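Local coordinates for protein chorismate synthase (Aquifex aeolicus, PDB 1Q1L) that probably catalyses the last step of chorismate biosynthesis, the FMNH2-dependent anti-1,4-elimination of phosphate from 5-enolpyruvylshikimate-3-phosphate to yield chorismate, at residues Glu225-Gly229 with Met323-Thr328; Ser165-Ile170 with Val354-Ser360; Arg47-Tyr51 with Ala139-Ala143; Ala265-Ile271 with Val318-Lys324; Glu174-Leu178 with Ile204-Lys209. Numbering follows the deposited sequence.

Contact 1: Glu225-Gly229 with Met323-Thr328; sequences ESLGG and MKPIPT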
# COMPACT_ATOMS: atom_id res chain seq x y z
N GLU A 225 8.83 28.90 31.01
CA GLU A 225 7.88 28.79 29.90
C GLU A 225 8.56 28.27 28.64
O GLU A 225 9.71 28.62 28.35
CB GLU A 225 7.24 30.15 29.63
CG GLU A 225 6.28 30.60 30.72
CD GLU A 225 4.94 29.90 30.65
OE1 GLU A 225 4.91 28.67 30.44
OE2 GLU A 225 3.90 30.59 30.80
N SER A 226 7.85 27.43 27.90
CA SER A 226 8.37 26.87 26.66
C SER A 226 7.78 27.64 25.47
O SER A 226 6.72 28.24 25.58
CB SER A 226 8.02 25.38 26.56
OG SER A 226 6.63 25.16 26.74
N LEU A 227 8.48 27.60 24.34
CA LEU A 227 8.04 28.32 23.15
C LEU A 227 7.79 27.45 21.92
O LEU A 227 8.41 26.41 21.73
CB LEU A 227 9.08 29.38 22.80
CG LEU A 227 8.79 30.86 23.09
CD1 LEU A 227 7.74 31.03 24.17
CD2 LEU A 227 10.10 31.54 23.48
N GLY A 228 6.85 27.90 21.10
CA GLY A 228 6.53 27.21 19.87
C GLY A 228 7.09 28.05 18.74
O GLY A 228 7.88 28.97 18.99
N GLY A 229 6.71 27.76 17.51
CA GLY A 229 7.22 28.54 16.40
C GLY A 229 6.63 28.17 15.06
O GLY A 229 5.89 27.19 14.92
N MSE A 323 4.51 24.80 14.88
CA MSE A 323 4.93 23.87 15.93
C MSE A 323 4.49 24.40 17.29
O MSE A 323 4.82 25.52 17.66
CB MSE A 323 6.45 23.72 15.92
CG MSE A 323 6.95 22.69 16.91
SE MSE A 323 8.84 22.81 17.20
CE MSE A 323 8.79 24.09 18.66
N LYS A 324 3.75 23.59 18.04
CA LYS A 324 3.28 24.00 19.35
C LYS A 324 4.43 24.01 20.35
O LYS A 324 5.47 23.39 20.11
CB LYS A 324 2.18 23.07 19.85
CG LYS A 324 2.68 21.72 20.36
CD LYS A 324 1.52 20.89 20.90
CE LYS A 324 2.01 19.77 21.82
NZ LYS A 324 2.89 18.78 21.15
N PRO A 325 4.25 24.71 21.48
CA PRO A 325 5.29 24.78 22.51
C PRO A 325 5.66 23.39 23.01
O PRO A 325 4.79 22.56 23.27
CB PRO A 325 4.63 25.62 23.61
CG PRO A 325 3.66 26.46 22.86
CD PRO A 325 3.07 25.49 21.88
N ILE A 326 6.95 23.15 23.14
CA ILE A 326 7.48 21.87 23.59
C ILE A 326 7.18 21.65 25.09
O ILE A 326 7.03 22.61 25.84
CB ILE A 326 9.00 21.82 23.29
CG1 ILE A 326 9.29 20.62 22.37
CG2 ILE A 326 9.82 21.80 24.57
CD1 ILE A 326 8.47 20.64 21.08
N PRO A 327 7.12 20.38 25.53
CA PRO A 327 6.84 20.03 26.92
C PRO A 327 6.11 21.05 27.80
O PRO A 327 5.35 21.88 27.31
CB PRO A 327 8.21 19.64 27.43
CG PRO A 327 8.76 18.83 26.22
CD PRO A 327 7.99 19.34 24.97
N THR A 328 6.34 20.95 29.11
CA THR A 328 5.72 21.82 30.10
C THR A 328 4.37 22.37 29.64
O THR A 328 3.48 22.60 30.46
CB THR A 328 6.64 23.01 30.46
OG1 THR A 328 6.75 23.90 29.34
CG2 THR A 328 8.03 22.51 30.84
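Two backbone hydrogen bonds hold the Gly229 end of this contact. Gly229 N donates to Met323 O at 2.9 Å and Met323 N to Gly229 O at 2.8 Å, which makes the two residues an antiparallel hydrogen-bonded pair. Past that pair the chains run almost exactly opposite ways, but the sheet pairing gives out. A third bond comes from a side chain: Ser226 OG donates to Ile326 O at 2.7 Å and so ties down the loop after Met323.

Close van der Waals contacts add to these. Gly228 CA sits 3.3 Å from Met323 O and 3.8 Å from Pro325 CA; a CB here would run into Met323 O, so the tight approach depends on the missing side chain. Leu227 O reaches Pro325 CA at 3.6 Å and the selenomethionine methyl, Met323 CE, at 3.9 Å, while Leu227 CB points away and its side chain packs on Tyr216 and Val220 of helix 210-221.

A second subunit lines the area, with its Ala277 against Pro325. This is the end of an antiparallel strand pair whose chains stay in close contact as they pass into loops, beside the predicted FMN site, to which Lys324-Thr328 belong.

Contact 2: Ser165-Ile170 with Val354-Ser360; sequences SFVVSI and VAVPAAS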
# COMPACT_ATOMS: atom_id res chain seq x y z
N SER A 165 14.57 26.20 3.94
CA SER A 165 13.59 26.69 4.89
C SER A 165 14.18 27.76 5.79
O SER A 165 15.36 28.10 5.70
CB SER A 165 13.07 25.55 5.75
OG SER A 165 14.10 25.04 6.58
N PHE A 166 13.35 28.29 6.67
CA PHE A 166 13.77 29.32 7.62
C PHE A 166 12.65 29.60 8.59
O PHE A 166 11.48 29.46 8.25
CB PHE A 166 14.18 30.60 6.87
CG PHE A 166 13.20 31.04 5.84
CD1 PHE A 166 12.04 31.72 6.20
CD2 PHE A 166 13.41 30.74 4.50
CE1 PHE A 166 11.10 32.09 5.23
CE2 PHE A 166 12.48 31.10 3.53
CZ PHE A 166 11.33 31.78 3.90
N VAL A 167 13.01 29.98 9.81
CA VAL A 167 12.02 30.28 10.84
C VAL A 167 11.44 31.67 10.64
O VAL A 167 12.16 32.61 10.29
CB VAL A 167 12.67 30.20 12.24
CG1 VAL A 167 11.65 30.53 13.32
CG2 VAL A 167 13.24 28.80 12.46
N VAL A 168 10.13 31.82 10.85
CA VAL A 168 9.48 33.11 10.67
C VAL A 168 8.90 33.66 11.97
O VAL A 168 8.49 34.82 12.04
CB VAL A 168 8.36 33.03 9.62
CG1 VAL A 168 8.93 32.59 8.28
CG2 VAL A 168 7.28 32.07 10.08
N SER A 169 8.87 32.82 13.01
CA SER A 169 8.36 33.25 14.30
C SER A 169 8.69 32.25 15.40
O SER A 169 8.68 31.04 15.18
CB SER A 169 6.84 33.44 14.24
OG SER A 169 6.17 32.20 14.07
N ILE A 170 9.00 32.78 16.58
CA ILE A 170 9.32 31.97 17.76
C ILE A 170 8.55 32.64 18.88
O ILE A 170 8.82 33.80 19.21
CB ILE A 170 10.82 32.00 18.12
CG1 ILE A 170 11.63 31.34 17.02
CG2 ILE A 170 11.05 31.27 19.44
CD1 ILE A 170 13.12 31.30 17.31
N VAL A 354 14.90 25.84 22.50
CA VAL A 354 13.89 26.08 21.48
C VAL A 354 14.06 25.05 20.37
O VAL A 354 15.18 24.83 19.89
CB VAL A 354 14.02 27.49 20.87
CG1 VAL A 354 12.87 27.77 19.93
CG2 VAL A 354 14.05 28.53 21.98
N ALA A 355 12.97 24.42 19.96
CA ALA A 355 13.04 23.38 18.94
C ALA A 355 12.59 23.74 17.53
O ALA A 355 12.77 22.94 16.61
CB ALA A 355 12.29 22.14 19.42
N VAL A 356 12.01 24.92 17.34
CA VAL A 356 11.54 25.29 16.01
C VAL A 356 12.63 25.23 14.93
O VAL A 356 12.34 24.87 13.79
CB VAL A 356 10.86 26.69 16.00
CG1 VAL A 356 11.90 27.79 16.07
CG2 VAL A 356 10.01 26.84 14.74
N PRO A 357 13.88 25.58 15.27
CA PRO A 357 14.94 25.53 14.25
C PRO A 357 15.15 24.11 13.75
O PRO A 357 15.28 23.87 12.55
CB PRO A 357 16.16 26.07 14.99
CG PRO A 357 15.56 26.98 16.02
CD PRO A 357 14.41 26.16 16.52
N ALA A 358 15.21 23.17 14.68
CA ALA A 358 15.40 21.77 14.32
C ALA A 358 14.19 21.32 13.50
O ALA A 358 14.34 20.66 12.48
CB ALA A 358 15.53 20.91 15.57
N ALA A 359 13.00 21.69 13.96
CA ALA A 359 11.78 21.31 13.26
C ALA A 359 11.86 21.68 11.79
O ALA A 359 11.57 20.86 10.92
CB ALA A 359 10.57 21.98 13.90
N SER A 360 12.26 22.92 11.52
CA SER A 360 12.37 23.38 10.15
C SER A 360 13.28 22.48 9.32
O SER A 360 13.03 22.25 8.14
CB SER A 360 12.88 24.83 10.10
OG SER A 360 14.21 24.92 10.56
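Strand 165-170 and the first turn of helix 356-379 (residues 356-360) cross with their axes 8.0 Å apart at the closest and their directions 144° from parallel, so helix and strand run roughly against each other. This is a helix laid on the face of an antiparallel sheet, part of the beta-alpha-beta sandwich of chorismate synthase. The strand is not regular: Val168 and Ser169 both stand opposite Val230 of strand 229-236 in a classic beta bulge, with Val168 psi at -10°, far from extended. The extra residue resets the side-chain alternation. Val168 and Ser169 both turn away from the helix, and Val167 and Ile170, three positions apart, both turn toward it.

Those two residues make the apolar core of the contact. Val356 fits between them, its CG1 lying 3.9 Å from Val167 CG1 and 3.7 Å from Ile170 CG1. Ahead of the helix, Val354 CG1 meets Ile170 CG2 at 4.0 Å. Within the first turn, Pro357 CA lies 4.1 Å from Val167 CG2.

Toward Ser165 the chemistry turns polar. Ser165 OG comes within 3.7 Å of Ser360 CB, but its hydrogen bond goes to Glu364 OE2, a turn further along the helix. Ser360 OG is also bonded by Arg203 NH2, and itself donates a very short 2.5 Å hydrogen bond to Pro357 O.

Contact 3: Arg47-Tyr51 with Ala139-Ala143; sequences RQRGY and ARETA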
# COMPACT_ATOMS: atom_id res chain seq x y z
N ARG A 47 20.16 19.48 12.00
CA ARG A 47 19.06 19.20 12.92
C ARG A 47 19.53 19.31 14.37
O ARG A 47 18.82 19.86 15.22
CB ARG A 47 18.49 17.79 12.69
CG ARG A 47 17.19 17.53 13.46
CD ARG A 47 16.82 16.05 13.49
NE ARG A 47 17.70 15.31 14.38
CZ ARG A 47 17.42 15.00 15.64
NH1 ARG A 47 16.26 15.36 16.18
NH2 ARG A 47 18.31 14.36 16.37
N GLN A 48 20.71 18.78 14.65
CA GLN A 48 21.26 18.84 16.01
C GLN A 48 21.40 20.27 16.52
O GLN A 48 21.03 20.56 17.65
CB GLN A 48 22.62 18.15 16.07
CG GLN A 48 22.57 16.65 15.99
CD GLN A 48 23.92 16.01 16.26
OE1 GLN A 48 24.89 16.23 15.54
NE2 GLN A 48 23.98 15.21 17.32
N ARG A 49 21.93 21.15 15.68
CA ARG A 49 22.12 22.55 16.06
C ARG A 49 20.79 23.31 16.10
O ARG A 49 20.77 24.52 16.30
CB ARG A 49 23.07 23.24 15.07
CG ARG A 49 24.42 22.57 14.93
CD ARG A 49 25.46 23.48 14.27
NE ARG A 49 25.94 22.98 12.99
CZ ARG A 49 25.23 22.99 11.86
NH1 ARG A 49 24.00 23.49 11.85
NH2 ARG A 49 25.75 22.51 10.74
N GLY A 50 19.69 22.58 15.92
CA GLY A 50 18.38 23.20 15.92
C GLY A 50 17.70 23.27 17.28
O GLY A 50 16.66 23.91 17.41
N TYR A 51 18.27 22.60 18.28
CA TYR A 51 17.68 22.62 19.62
C TYR A 51 18.32 23.71 20.47
O TYR A 51 17.87 23.97 21.58
CB TYR A 51 17.86 21.26 20.31
CG TYR A 51 17.09 20.13 19.66
CD1 TYR A 51 17.66 19.39 18.62
CD2 TYR A 51 15.80 19.81 20.07
CE1 TYR A 51 16.95 18.36 18.01
CE2 TYR A 51 15.08 18.79 19.46
CZ TYR A 51 15.66 18.07 18.43
OH TYR A 51 14.96 17.05 17.82
N ALA A 139 11.30 13.12 19.62
CA ALA A 139 11.78 13.76 18.40
C ALA A 139 13.11 13.16 17.96
O ALA A 139 13.69 13.58 16.97
CB ALA A 139 11.93 15.25 18.61
N ARG A 140 13.58 12.18 18.73
CA ARG A 140 14.83 11.50 18.42
C ARG A 140 14.65 10.81 17.07
O ARG A 140 15.58 10.74 16.27
CB ARG A 140 15.13 10.45 19.48
CG ARG A 140 16.59 10.33 19.91
CD ARG A 140 17.53 9.90 18.79
NE ARG A 140 18.29 11.03 18.28
CZ ARG A 140 19.54 10.96 17.83
NH1 ARG A 140 20.19 9.80 17.81
NH2 ARG A 140 20.15 12.05 17.39
N GLU A 141 13.44 10.31 16.84
CA GLU A 141 13.10 9.60 15.60
C GLU A 141 13.24 10.49 14.37
O GLU A 141 13.51 9.98 13.28
CB GLU A 141 11.67 9.05 15.69
CG GLU A 141 11.30 8.01 14.62
CD GLU A 141 10.87 8.62 13.29
OE1 GLU A 141 10.00 9.52 13.30
OE2 GLU A 141 11.40 8.19 12.24
N THR A 142 13.05 11.80 14.53
CA THR A 142 13.16 12.70 13.38
C THR A 142 14.56 12.64 12.78
O THR A 142 14.75 12.96 11.61
CB THR A 142 12.80 14.18 13.74
OG1 THR A 142 13.76 14.70 14.67
CG2 THR A 142 11.41 14.27 14.35
N ALA A 143 15.54 12.23 13.58
CA ALA A 143 16.91 12.13 13.07
C ALA A 143 16.97 11.10 11.93
O ALA A 143 17.71 11.28 10.95
CB ALA A 143 17.86 11.73 14.19
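This is a polar, partly buried contact made mostly by one long side chain: Arg47, at the end of helix 37-48, reaches across to the residues that lead into helix 142-157. Its guanidinium lies over Ala143, with CB of that residue 3.4 Å from Arg47 NH2. Arg47 NH1 comes 3.0 Å from Thr142 OG1, whose hydroxyl donates a 2.6 Å hydrogen bond to Ala139 O within its own turn. Behind Arg47, a type I turn from Gln48 to Tyr51 brings the Tyr51 ring back alongside, so that Tyr51 OH rests 3.6 Å from Ala139 CB.

Arg47 NH2 and Arg140 NH2 lie only 3.1 Å apart, two donors of like charge. Asp62 probably offsets the repulsion: it forms a salt bridge with Arg140 and a long, weak ion pair with Arg47. Such a crowd of positive charge, beside predicted FMN residues such as Ser138 and Gln264, is consistent with a pocket for anionic groups and with the NADP(+)-binding role predicted for Arg47.

Contact 4: Ala265-Ile271 with Val318-Lys324; sequences AIKGVEI and VVRVAMK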
# COMPACT_ATOMS: atom_id res chain seq x y z
N ALA A 265 4.96 17.59 17.38
CA ALA A 265 4.63 18.96 17.78
C ALA A 265 3.99 19.84 16.71
O ALA A 265 3.57 20.96 17.01
CB ALA A 265 5.87 19.66 18.34
N ILE A 266 3.92 19.36 15.47
CA ILE A 266 3.32 20.15 14.40
C ILE A 266 1.80 20.11 14.49
O ILE A 266 1.20 19.03 14.44
CB ILE A 266 3.76 19.66 13.01
CG1 ILE A 266 5.28 19.76 12.87
CG2 ILE A 266 3.07 20.49 11.92
CD1 ILE A 266 5.84 21.14 13.16
N LYS A 267 1.18 21.27 14.60
CA LYS A 267 -0.28 21.34 14.71
C LYS A 267 -0.96 22.07 13.57
O LYS A 267 -2.19 22.12 13.50
CB LYS A 267 -0.66 21.98 16.05
CG LYS A 267 -0.46 21.06 17.25
CD LYS A 267 -1.50 19.95 17.20
CE LYS A 267 -1.40 19.00 18.36
NZ LYS A 267 -2.40 17.92 18.20
N GLY A 268 -0.18 22.65 12.67
CA GLY A 268 -0.78 23.37 11.56
C GLY A 268 0.08 23.37 10.32
O GLY A 268 1.31 23.35 10.40
N VAL A 269 -0.57 23.38 9.17
CA VAL A 269 0.15 23.41 7.91
C VAL A 269 -0.64 24.16 6.85
O VAL A 269 -1.84 23.96 6.69
CB VAL A 269 0.44 21.98 7.40
CG1 VAL A 269 -0.84 21.19 7.34
CG2 VAL A 269 1.08 22.03 6.02
N GLU A 270 0.05 25.04 6.13
CA GLU A 270 -0.58 25.81 5.07
C GLU A 270 0.24 25.67 3.81
O GLU A 270 1.47 25.61 3.87
CB GLU A 270 -0.64 27.29 5.42
CG GLU A 270 -1.50 27.65 6.61
CD GLU A 270 -1.43 29.14 6.93
OE1 GLU A 270 -2.45 29.83 6.75
OE2 GLU A 270 -0.35 29.63 7.34
N ILE A 271 -0.42 25.62 2.66
CA ILE A 271 0.29 25.58 1.39
C ILE A 271 0.13 27.00 0.86
O ILE A 271 -0.98 27.45 0.58
CB ILE A 271 -0.35 24.59 0.39
CG1 ILE A 271 -0.34 23.16 0.96
CG2 ILE A 271 0.41 24.64 -0.94
CD1 ILE A 271 1.05 22.59 1.19
N VAL A 318 5.70 26.16 -1.56
CA VAL A 318 5.88 26.85 -0.29
C VAL A 318 4.90 26.33 0.73
O VAL A 318 3.69 26.36 0.52
CB VAL A 318 5.69 28.37 -0.46
CG1 VAL A 318 5.82 29.06 0.91
CG2 VAL A 318 6.71 28.91 -1.43
N VAL A 319 5.45 25.88 1.85
CA VAL A 319 4.65 25.31 2.92
C VAL A 319 4.93 26.01 4.24
O VAL A 319 6.09 26.21 4.61
CB VAL A 319 4.97 23.80 3.08
CG1 VAL A 319 3.98 23.15 3.99
CG2 VAL A 319 5.00 23.14 1.72
N ARG A 320 3.87 26.36 4.96
CA ARG A 320 4.01 27.04 6.26
C ARG A 320 3.64 26.02 7.33
O ARG A 320 2.60 25.37 7.24
CB ARG A 320 3.08 28.26 6.30
CG ARG A 320 3.08 29.06 5.00
CD ARG A 320 2.50 30.46 5.20
NE ARG A 320 3.35 31.27 6.07
CZ ARG A 320 3.04 31.61 7.31
NH1 ARG A 320 1.90 31.22 7.86
NH2 ARG A 320 3.90 32.34 8.03
N VAL A 321 4.49 25.89 8.34
CA VAL A 321 4.30 24.89 9.38
C VAL A 321 4.33 25.45 10.79
O VAL A 321 5.25 26.19 11.16
CB VAL A 321 5.39 23.79 9.24
CG1 VAL A 321 5.09 22.63 10.16
CG2 VAL A 321 5.47 23.34 7.78
N ALA A 322 3.34 25.07 11.59
CA ALA A 322 3.22 25.55 12.97
C ALA A 322 3.57 24.48 14.00
O ALA A 322 2.99 23.38 13.99
CB ALA A 322 1.81 26.07 13.21
N MSE A 323 4.51 24.80 14.88
CA MSE A 323 4.93 23.87 15.93
C MSE A 323 4.49 24.40 17.29
O MSE A 323 4.82 25.52 17.66
CB MSE A 323 6.45 23.72 15.92
CG MSE A 323 6.95 22.69 16.91
SE MSE A 323 8.84 22.81 17.20
CE MSE A 323 8.79 24.09 18.66
N LYS A 324 3.75 23.59 18.04
CA LYS A 324 3.28 24.00 19.35
C LYS A 324 4.43 24.01 20.35
O LYS A 324 5.47 23.39 20.11
CB LYS A 324 2.18 23.07 19.85
CG LYS A 324 2.68 21.72 20.36
CD LYS A 324 1.52 20.89 20.90
CE LYS A 324 2.01 19.77 21.82
NZ LYS A 324 2.89 18.78 21.15
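A run of branched side chains on one face forms the apolar centre. Ile266 CG2 presses to 3.4 Å on Val321 CG1, Val269 CG2 lies 3.7 Å from Val319 CG1, and Ile271 CD1 closes the row 4.0 Å from Val319 CG2. The antiparallel backbones that carry them bond closely: Glu270 N bonds Arg320 O at 2.8 Å and Arg320 N bonds Glu270 O at 2.7 Å. Lys267 and Gly268 both face Ala322, a classic beta bulge, before Lys324 N closes onto Ala265 O at 2.8 Å, linking two residues of the predicted FMN site. On the other face Arg320 NH1 forms a salt bridge with Glu270 OE2 at 2.8 Å; Glu270 OE1 accepts from Phe275 N, and Arg320 NE pairs with Glu232.

Helix 252-261 covers the valine and isoleucine face, with Ile256 against Ile271 and Val319. Strand 229-236 flanks strand 317-323 on its far side, whereas strand 266-271, outermost within the chain, pairs through Gly268-Glu270 with a strand of the second subunit, carrying the sheet across the interface.

Contact 5: Glu174-Leu178 with Ile204-Lys209; sequences EVEEL and IPFPEK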
# COMPACT_ATOMS: atom_id res chain seq x y z
N GLU A 174 7.80 37.63 15.96
CA GLU A 174 7.85 37.24 14.56
C GLU A 174 8.87 38.03 13.75
O GLU A 174 9.29 39.12 14.14
CB GLU A 174 6.47 37.42 13.93
CG GLU A 174 5.31 37.04 14.83
CD GLU A 174 3.99 36.98 14.07
OE1 GLU A 174 3.81 36.03 13.28
OE2 GLU A 174 3.14 37.87 14.26
N VAL A 175 9.28 37.47 12.61
CA VAL A 175 10.21 38.16 11.73
C VAL A 175 9.32 39.07 10.89
O VAL A 175 8.72 38.64 9.91
CB VAL A 175 10.97 37.18 10.81
CG1 VAL A 175 11.82 37.95 9.82
CG2 VAL A 175 11.86 36.26 11.65
N GLU A 176 9.23 40.32 11.31
CA GLU A 176 8.38 41.31 10.65
C GLU A 176 8.68 41.55 9.18
O GLU A 176 7.77 41.85 8.41
CB GLU A 176 8.44 42.63 11.43
CG GLU A 176 8.07 42.47 12.90
CD GLU A 176 6.65 41.95 13.10
OE1 GLU A 176 6.27 41.71 14.26
OE2 GLU A 176 5.92 41.79 12.10
N GLU A 177 9.94 41.44 8.78
CA GLU A 177 10.30 41.65 7.39
C GLU A 177 9.62 40.66 6.45
O GLU A 177 9.53 40.91 5.25
CB GLU A 177 11.82 41.53 7.20
CG GLU A 177 12.63 42.58 7.93
CD GLU A 177 12.99 42.18 9.34
OE1 GLU A 177 12.17 41.51 10.01
OE2 GLU A 177 14.10 42.53 9.79
N LEU A 178 9.13 39.55 6.99
CA LEU A 178 8.50 38.53 6.15
C LEU A 178 6.98 38.48 6.17
O LEU A 178 6.39 37.50 5.71
CB LEU A 178 9.05 37.15 6.52
CG LEU A 178 10.58 37.05 6.52
CD1 LEU A 178 11.02 35.65 6.95
CD2 LEU A 178 11.11 37.37 5.13
N ILE A 204 16.79 32.03 11.58
CA ILE A 204 15.91 33.11 11.14
C ILE A 204 16.62 33.79 9.96
O ILE A 204 17.84 33.87 9.93
CB ILE A 204 15.63 34.14 12.27
CG1 ILE A 204 16.94 34.57 12.93
CG2 ILE A 204 14.67 33.55 13.28
CD1 ILE A 204 16.75 35.63 14.01
N PRO A 205 15.85 34.26 8.97
CA PRO A 205 16.37 34.93 7.77
C PRO A 205 17.23 36.18 7.99
O PRO A 205 17.87 36.65 7.05
CB PRO A 205 15.09 35.26 6.99
CG PRO A 205 14.13 34.24 7.46
CD PRO A 205 14.39 34.19 8.93
N PHE A 206 17.25 36.72 9.20
CA PHE A 206 18.04 37.91 9.49
C PHE A 206 18.87 37.72 10.76
O PHE A 206 18.45 38.11 11.84
CB PHE A 206 17.12 39.13 9.64
CG PHE A 206 16.24 39.37 8.44
CD1 PHE A 206 15.09 38.62 8.25
CD2 PHE A 206 16.60 40.31 7.48
CE1 PHE A 206 14.29 38.81 7.12
CE2 PHE A 206 15.81 40.51 6.35
CZ PHE A 206 14.66 39.75 6.17
N PRO A 207 20.06 37.11 10.62
CA PRO A 207 20.95 36.85 11.75
C PRO A 207 21.17 38.03 12.70
O PRO A 207 21.33 37.84 13.91
CB PRO A 207 22.24 36.39 11.07
CG PRO A 207 21.73 35.70 9.85
CD PRO A 207 20.68 36.67 9.36
N GLU A 208 21.19 39.25 12.17
CA GLU A 208 21.39 40.42 13.02
C GLU A 208 20.37 40.40 14.15
O GLU A 208 20.66 40.83 15.27
CB GLU A 208 21.25 41.72 12.23
CG GLU A 208 19.85 41.97 11.69
CD GLU A 208 19.71 41.59 10.23
OE1 GLU A 208 20.07 40.45 9.88
OE2 GLU A 208 19.23 42.44 9.45
N LYS A 209 19.17 39.90 13.84
CA LYS A 209 18.07 39.81 14.80
C LYS A 209 18.31 38.76 15.88
O LYS A 209 17.61 38.74 16.89
CB LYS A 209 16.77 39.47 14.06
CG LYS A 209 16.31 40.50 13.04
CD LYS A 209 15.58 41.66 13.70
CE LYS A 209 14.95 42.58 12.67
NZ LYS A 209 14.02 43.58 13.29
O HOH W 1 11.95 41.71 13.49
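The Phe206 ring is the bump here, and the short turn 175-178 is bent around it. Glu177 drapes its aliphatic part over one face of the ring: its CG stands 4.2 Å from the ring centroid, 21° off the normal, a CH-pi contact, and Glu177 CB touches Phe206 CZ at 3.5 Å. Leu178 comes in at the ring edge, CD2 to Phe206 CE1 4.0 Å, and Val175 CG1 approaches Phe206 CD1 obliquely at 3.7 Å. Lys196, from helix 187-197, adds a cation-pi contact to the same ring.

The turn follows from strand 173-174, outermost, within the chain, of the antiparallel sheet, and Val175 N is bonded to Val168 of strand 162-170; a single 3-10 turn at Glu176-Glu177 folds the chain over. The partner loop runs between helices 187-197 and 210-221, so the contact joins the end of that strand to a helix connection.

Beside the ring, the CG corner of Pro205 lies 3.5 Å from Leu178 CD1. Val175 CG2 dips into the notch between Ile204 CG2, at 4.2 Å, and Pro205 CD, at 4.3 Å. At the outer rim Glu177 OE2 lies 3.0 Å from Lys209 CE but 3.7 Å from Lys209 NZ, a long salt bridge; a water accepts from Lys209 NZ at 2.8 Å and gives a weak bond to Glu177 OE1 at 3.5 Å.

Contacts 1, 2 and 4 are buried and share the antiparallel sheet that holds strand 317-323. Contact 4 joins its strands through backbone bonds, contact 1 prolongs one strand pair into loops, and contact 2 lays a helix on the sheet through apolar side chains. Met323 belongs to contacts 1 and 4 and packs its selenium and methyl on Ala355, Val356 and Ala359 of contact 2. Contacts 3 and 5 are only partly buried, and each touches contact 2: Gly50 meets Ala358, and Val175 N bonds to Val168 O. Contact 3 is rich in arginine near predicted cofactor residues; contact 5 is built round one aromatic ring, with a long salt bridge and a bridging water at its outer side.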